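PDB 3WWV: stomatin operon partner protein from Pyrococcus horikoshii OT3, which cleaves its substrates as a membrane-bound serine protease, preferentially near hydrophobic or aromatic residues; the part seen here is its C-terminal domain. Local coordinates for the interface of chains A and B. Sequence-based numbering; all coordinates share one arbitrary frame. Chains: chain A/B, Stomatin operon partner protein.

Contact 1: the interface of chains A and B. Residues chain A 51, 65; chain B 51, 65.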
# COMPACT_ATOMS: atom_id res chain seq x y z
N ARG A 51 -6.07 3.46 0.57
CA ARG A 51 -5.21 2.61 -0.24
C ARG A 51 -5.07 1.26 0.45
O ARG A 51 -4.83 1.21 1.65
CB ARG A 51 -3.83 3.27 -0.33
CG ARG A 51 -2.91 2.68 -1.39
CD ARG A 51 -2.80 3.61 -2.58
NE ARG A 51 -3.51 3.09 -3.73
CZ ARG A 51 -3.78 3.79 -4.83
NH1 ARG A 51 -3.43 5.06 -4.93
NH2 ARG A 51 -4.41 3.21 -5.83
N GLU A 65 -5.54 7.61 1.63
CA GLU A 65 -4.81 7.98 0.44
C GLU A 65 -3.98 9.26 0.71
O GLU A 65 -4.47 10.19 1.35
CB GLU A 65 -5.80 8.15 -0.71
CG GLU A 65 -5.22 8.61 -2.04
CD GLU A 65 -4.30 7.59 -2.70
OE1 GLU A 65 -3.88 6.62 -2.04
OE2 GLU A 65 -4.00 7.78 -3.90
N ARG B 51 4.12 1.62 -5.45
CA ARG B 51 3.41 2.07 -4.26
C ARG B 51 4.04 1.43 -3.03
O ARG B 51 4.27 0.23 -3.03
CB ARG B 51 1.95 1.63 -4.36
CG ARG B 51 1.00 2.28 -3.37
CD ARG B 51 0.13 3.31 -4.07
NE ARG B 51 0.52 4.67 -3.71
CZ ARG B 51 0.10 5.76 -4.33
NH1 ARG B 51 -0.71 5.68 -5.38
NH2 ARG B 51 0.50 6.95 -3.91
N GLU B 65 2.49 0.29 -9.22
CA GLU B 65 1.30 1.12 -9.17
C GLU B 65 0.22 0.52 -10.09
O GLU B 65 0.51 0.08 -11.20
CB GLU B 65 1.68 2.55 -9.55
CG GLU B 65 0.53 3.55 -9.63
CD GLU B 65 -0.11 3.86 -8.28
OE1 GLU B 65 0.12 3.12 -7.30
OE2 GLU B 65 -0.87 4.85 -8.21

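Contact 2: the interface of chains A and B. Residues chain A 7-8, 11, 54; chain B 39-40, 53, 63.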
# COMPACT_ATOMS: atom_id res chain seq x y z
N LYS A 7 -3.98 -11.85 -1.81
CA LYS A 7 -3.41 -10.54 -1.48
C LYS A 7 -3.00 -9.76 -2.72
O LYS A 7 -3.12 -8.53 -2.77
CB LYS A 7 -2.20 -10.71 -0.56
CG LYS A 7 -2.53 -11.16 0.85
CD LYS A 7 -1.32 -10.98 1.75
CE LYS A 7 -1.58 -11.54 3.13
NZ LYS A 7 -0.41 -11.32 4.02
N GLU A 8 -2.51 -10.48 -3.73
CA GLU A 8 -1.99 -9.87 -4.93
C GLU A 8 -3.06 -9.08 -5.68
O GLU A 8 -2.76 -8.07 -6.31
CB GLU A 8 -1.38 -10.95 -5.82
CG GLU A 8 -0.49 -10.39 -6.92
CD GLU A 8 0.43 -11.44 -7.53
OE1 GLU A 8 1.02 -11.14 -8.59
OE2 GLU A 8 0.57 -12.54 -6.95
N ILE A 11 -4.03 -5.72 -3.00
CA ILE A 11 -3.03 -4.79 -2.51
C ILE A 11 -2.69 -3.73 -3.57
O ILE A 11 -2.45 -4.04 -4.73
CB ILE A 11 -1.79 -5.54 -1.94
CG1 ILE A 11 -2.19 -6.27 -0.66
CG2 ILE A 11 -0.66 -4.57 -1.64
CD1 ILE A 11 -1.12 -7.16 -0.07
N ASP A 54 -2.27 -4.22 2.71
CA ASP A 54 -2.10 -5.60 3.16
C ASP A 54 -3.46 -6.26 3.32
O ASP A 54 -4.49 -5.62 3.13
CB ASP A 54 -1.34 -5.65 4.49
CG ASP A 54 -0.65 -6.98 4.74
OD1 ASP A 54 -0.69 -7.89 3.87
OD2 ASP A 54 -0.06 -7.12 5.82
N LYS B 39 6.71 -6.90 -3.34
CA LYS B 39 6.01 -7.86 -2.48
C LYS B 39 5.72 -9.21 -3.14
O LYS B 39 5.91 -10.24 -2.52
CB LYS B 39 4.73 -7.27 -1.92
CG LYS B 39 4.18 -8.10 -0.76
CD LYS B 39 2.94 -7.49 -0.15
CE LYS B 39 2.27 -8.50 0.76
NZ LYS B 39 2.95 -8.61 2.08
N PHE B 40 5.26 -9.20 -4.39
CA PHE B 40 4.89 -10.46 -5.06
C PHE B 40 5.71 -10.69 -6.30
O PHE B 40 6.23 -11.79 -6.50
CB PHE B 40 3.43 -10.46 -5.51
CG PHE B 40 2.47 -9.99 -4.48
CD1 PHE B 40 2.02 -10.85 -3.49
CD2 PHE B 40 1.98 -8.68 -4.53
CE1 PHE B 40 1.11 -10.41 -2.55
CE2 PHE B 40 1.07 -8.24 -3.59
CZ PHE B 40 0.64 -9.11 -2.60
N VAL B 53 3.85 -0.27 0.42
CA VAL B 53 2.78 -0.97 1.14
C VAL B 53 3.18 -1.43 2.55
O VAL B 53 2.31 -1.70 3.39
CB VAL B 53 2.18 -2.16 0.34
CG1 VAL B 53 1.55 -1.66 -0.95
CG2 VAL B 53 3.23 -3.23 0.05
N VAL B 63 4.51 -2.61 -4.31
CA VAL B 63 3.89 -3.25 -5.47
C VAL B 63 3.97 -2.24 -6.61
O VAL B 63 4.12 -1.04 -6.35
CB VAL B 63 2.40 -3.65 -5.22
CG1 VAL B 63 2.30 -4.71 -4.12
CG2 VAL B 63 1.54 -2.44 -4.87
O HOH W 1 1.64 -9.78 3.78

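Contact 3: the interface of chains A and B. Residues chain A 39-40, 63, 66; chain B 7-8, 10-11.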
# COMPACT_ATOMS: atom_id res chain seq x y z
N LYS A 39 -4.37 0.82 9.17
CA LYS A 39 -3.11 0.32 9.71
C LYS A 39 -2.59 1.09 10.93
O LYS A 39 -2.15 0.47 11.89
CB LYS A 39 -2.02 0.26 8.65
CG LYS A 39 -0.83 -0.58 9.09
CD LYS A 39 0.22 -0.71 8.01
CE LYS A 39 1.50 -1.27 8.61
NZ LYS A 39 1.43 -2.74 8.81
N PHE A 40 -2.65 2.42 10.90
CA PHE A 40 -2.10 3.22 12.00
C PHE A 40 -3.16 4.07 12.65
O PHE A 40 -3.27 4.10 13.88
CB PHE A 40 -1.01 4.18 11.53
CG PHE A 40 0.00 3.56 10.64
CD1 PHE A 40 1.07 2.84 11.17
CD2 PHE A 40 -0.08 3.75 9.26
CE1 PHE A 40 2.02 2.29 10.33
CE2 PHE A 40 0.87 3.21 8.43
CZ PHE A 40 1.91 2.47 8.96
N VAL A 63 -4.44 2.40 4.51
CA VAL A 63 -4.07 3.74 5.01
C VAL A 63 -4.93 4.73 4.23
O VAL A 63 -5.41 4.39 3.14
CB VAL A 63 -2.56 4.07 4.82
CG1 VAL A 63 -1.69 3.12 5.64
CG2 VAL A 63 -2.15 4.02 3.35
N ARG A 66 -2.74 9.27 0.26
CA ARG A 66 -1.87 10.45 0.41
C ARG A 66 -2.29 11.62 -0.48
O ARG A 66 -2.74 11.43 -1.61
CB ARG A 66 -0.42 10.08 0.14
CG ARG A 66 0.14 9.03 1.08
CD ARG A 66 0.69 9.65 2.35
NE ARG A 66 1.31 8.62 3.18
CZ ARG A 66 2.37 8.80 3.96
NH1 ARG A 66 2.97 9.98 4.04
NH2 ARG A 66 2.84 7.78 4.66
N LYS B 7 7.18 3.55 9.76
CA LYS B 7 6.32 2.99 8.72
C LYS B 7 5.23 3.96 8.28
O LYS B 7 4.86 4.02 7.10
CB LYS B 7 5.67 1.70 9.21
CG LYS B 7 6.63 0.53 9.35
CD LYS B 7 5.85 -0.76 9.52
CE LYS B 7 6.78 -1.93 9.79
NZ LYS B 7 6.01 -3.20 9.91
N GLU B 8 4.73 4.74 9.23
CA GLU B 8 3.62 5.64 8.99
C GLU B 8 3.97 6.71 7.95
O GLU B 8 3.12 7.14 7.19
CB GLU B 8 3.18 6.28 10.30
CG GLU B 8 1.82 6.94 10.23
CD GLU B 8 1.20 7.20 11.59
OE1 GLU B 8 0.21 7.95 11.65
OE2 GLU B 8 1.71 6.65 12.60
N MET B 10 6.17 6.40 5.44
CA MET B 10 6.51 5.87 4.11
C MET B 10 5.36 5.14 3.42
O MET B 10 5.25 5.18 2.19
CB MET B 10 7.72 4.93 4.18
CG MET B 10 8.99 5.55 4.76
SD MET B 10 9.42 7.09 3.96
CE MET B 10 9.87 6.54 2.31
N ILE B 11 4.51 4.47 4.19
CA ILE B 11 3.48 3.61 3.64
C ILE B 11 2.42 4.43 2.89
O ILE B 11 1.91 5.43 3.40
CB ILE B 11 2.90 2.65 4.71
CG1 ILE B 11 3.98 1.64 5.11
CG2 ILE B 11 1.68 1.92 4.18
CD1 ILE B 11 3.60 0.72 6.25
O HOH W 2 3.59 -3.80 9.24

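Contact 1: the interface of chains A and B
A:Arg51 and B:Arg51 meet on the two-fold axis of the domain pair. Each lies on strand 49-56 of its own beta barrel. As whole side chains they run about perpendicular to each other. Their guanidinium planes, however, are only 19° apart and face each other with an offset. The NH1 atom of A:Arg51 lies 2.8 Å from the NH1 atom of B:Arg51. This is not a hydrogen bond, because the N-H groups point elsewhere. Further back the chains touch through methylenes, with CD of A:Arg51 3.3 Å from CD of B:Arg51, a tight contact. Each chain leaves the strand with CG opposite the backbone N (chi1 -167°), then turns at chi2 and chi3. These bends bring the guanidinium group round toward Glu65 of its own chain. There NH1 of A:Arg51 forms a salt bridge of 3.0 Å with the carboxylate oxygen OE2 of A:Glu65. B:Arg51 and B:Glu65 repeat it. The same A:Glu65 OE2 lies 4.2 Å from NH1 of B:Arg51, opposite charges near each other but too far apart for a salt bridge. The carboxylates probably offset the like charges of the arginines and help hold both planes. The site probably helps close the centre of the domain pair.

Contact 2: the interface of chains A and B
A:Glu8 lies along one face of the ring of B:Phe40 in this contact between two NfeD C-terminal domains, which have the OB fold. The first kind of interaction is CH-pi. CA of A:Glu8, from helix 7-10, sits 3.8 Å from the centroid of the B:Phe40 ring, shifted toward its rim. The carboxylate of A:Glu8 extends the other way, toward CB of B:Phe40, and its plane is 5° from that of the ring. CG of B:Lys39 backs the opposite face, so the ring is sandwiched, which probably limits its tilting. The second kind is aliphatic packing, centred on A:Ile11. Its chi1 of -68° puts CG2 anti to the backbone N, pointing at the valines, while CG1 carries CD1 to B:Phe40 and B:Lys39. CD1 of A:Ile11 is 3.6 Å from CZ of B:Phe40 and 3.7 Å from CE of B:Lys39. CG2 of A:Ile11 is 3.7 Å from CG1 of B:Val53 and 3.9 Å from CG1 of B:Val63. The third kind is polar. A water joins NZ of A:Lys7 and OD1 of A:Asp54; its link to NZ of B:Lys39 is modelled too short and is doubtful. OD1 of A:Asp54 lies 3.0 Å from this water and would probably ease the closeness of the two ammonium groups. A:Lys7 NZ also forms a salt bridge, with a weak hydrogen bond, to A:Asp54 OD1 at 3.4 Å.

Contact 3: the interface of chains A and B
A:Phe40 reaches across to chain B and runs antiparallel to B:Glu8. It can be followed outward from its CB, which meets the carboxylate carbon CD of B:Glu8 at 3.7 Å. Ring atom CG, placed opposite the carbonyl carbon of A:Phe40 (chi1 -47°), lies near CG and CD of B:Glu8. Next comes the CD2-CE2 side of the ring. CD2 of A:Phe40 is 3.8 Å from CG of B:Glu8, and CE2 is near CA of the same residue, which sits over the ring face. On the CE1 side, CE1 of A:Phe40 approaches the backbone N of B:Glu8 and CB of B:Lys7, the latter at 3.9 Å. The tip, CZ of A:Phe40, touches CA of B:Glu8 and, from another direction, CD1 of B:Ile11, which is 3.6 Å away. The packing of B:Ile11 on A:Lys39 repeats the twin contact. Beyond the ring, A:Arg66 adds direct polar links to the backbone after the helix. Its chain turns at chi2 (-87°) before the guanidinium group reaches the carbonyl of B:Ile11. NE of A:Arg66 makes a weak hydrogen bond to that oxygen. NH2 of A:Arg66 donates to O of B:Ile11 at 2.8 Å, from a position tilted 32° out of the carbonyl plane.

Contacts 2 and 3 flank contact 1, each with its C-alpha centre about 10 Å from that of contact 1; their own centres are about 14 Å apart. Contacts 2 and 3 are twins with the chains exchanged, so each domain gives helix 7-10 and Ile11 to one and Lys39, Phe40 and Val63 to the other. Strand 49-56 links contact 1 to contact 2 through Arg51, Asp54 and Val53 and, by symmetry, to contact 3. Residues 65 and 66 tie contacts 1 and 3. This reciprocal pairing fits the homodimer reported for the protein and could contribute to a larger assembly.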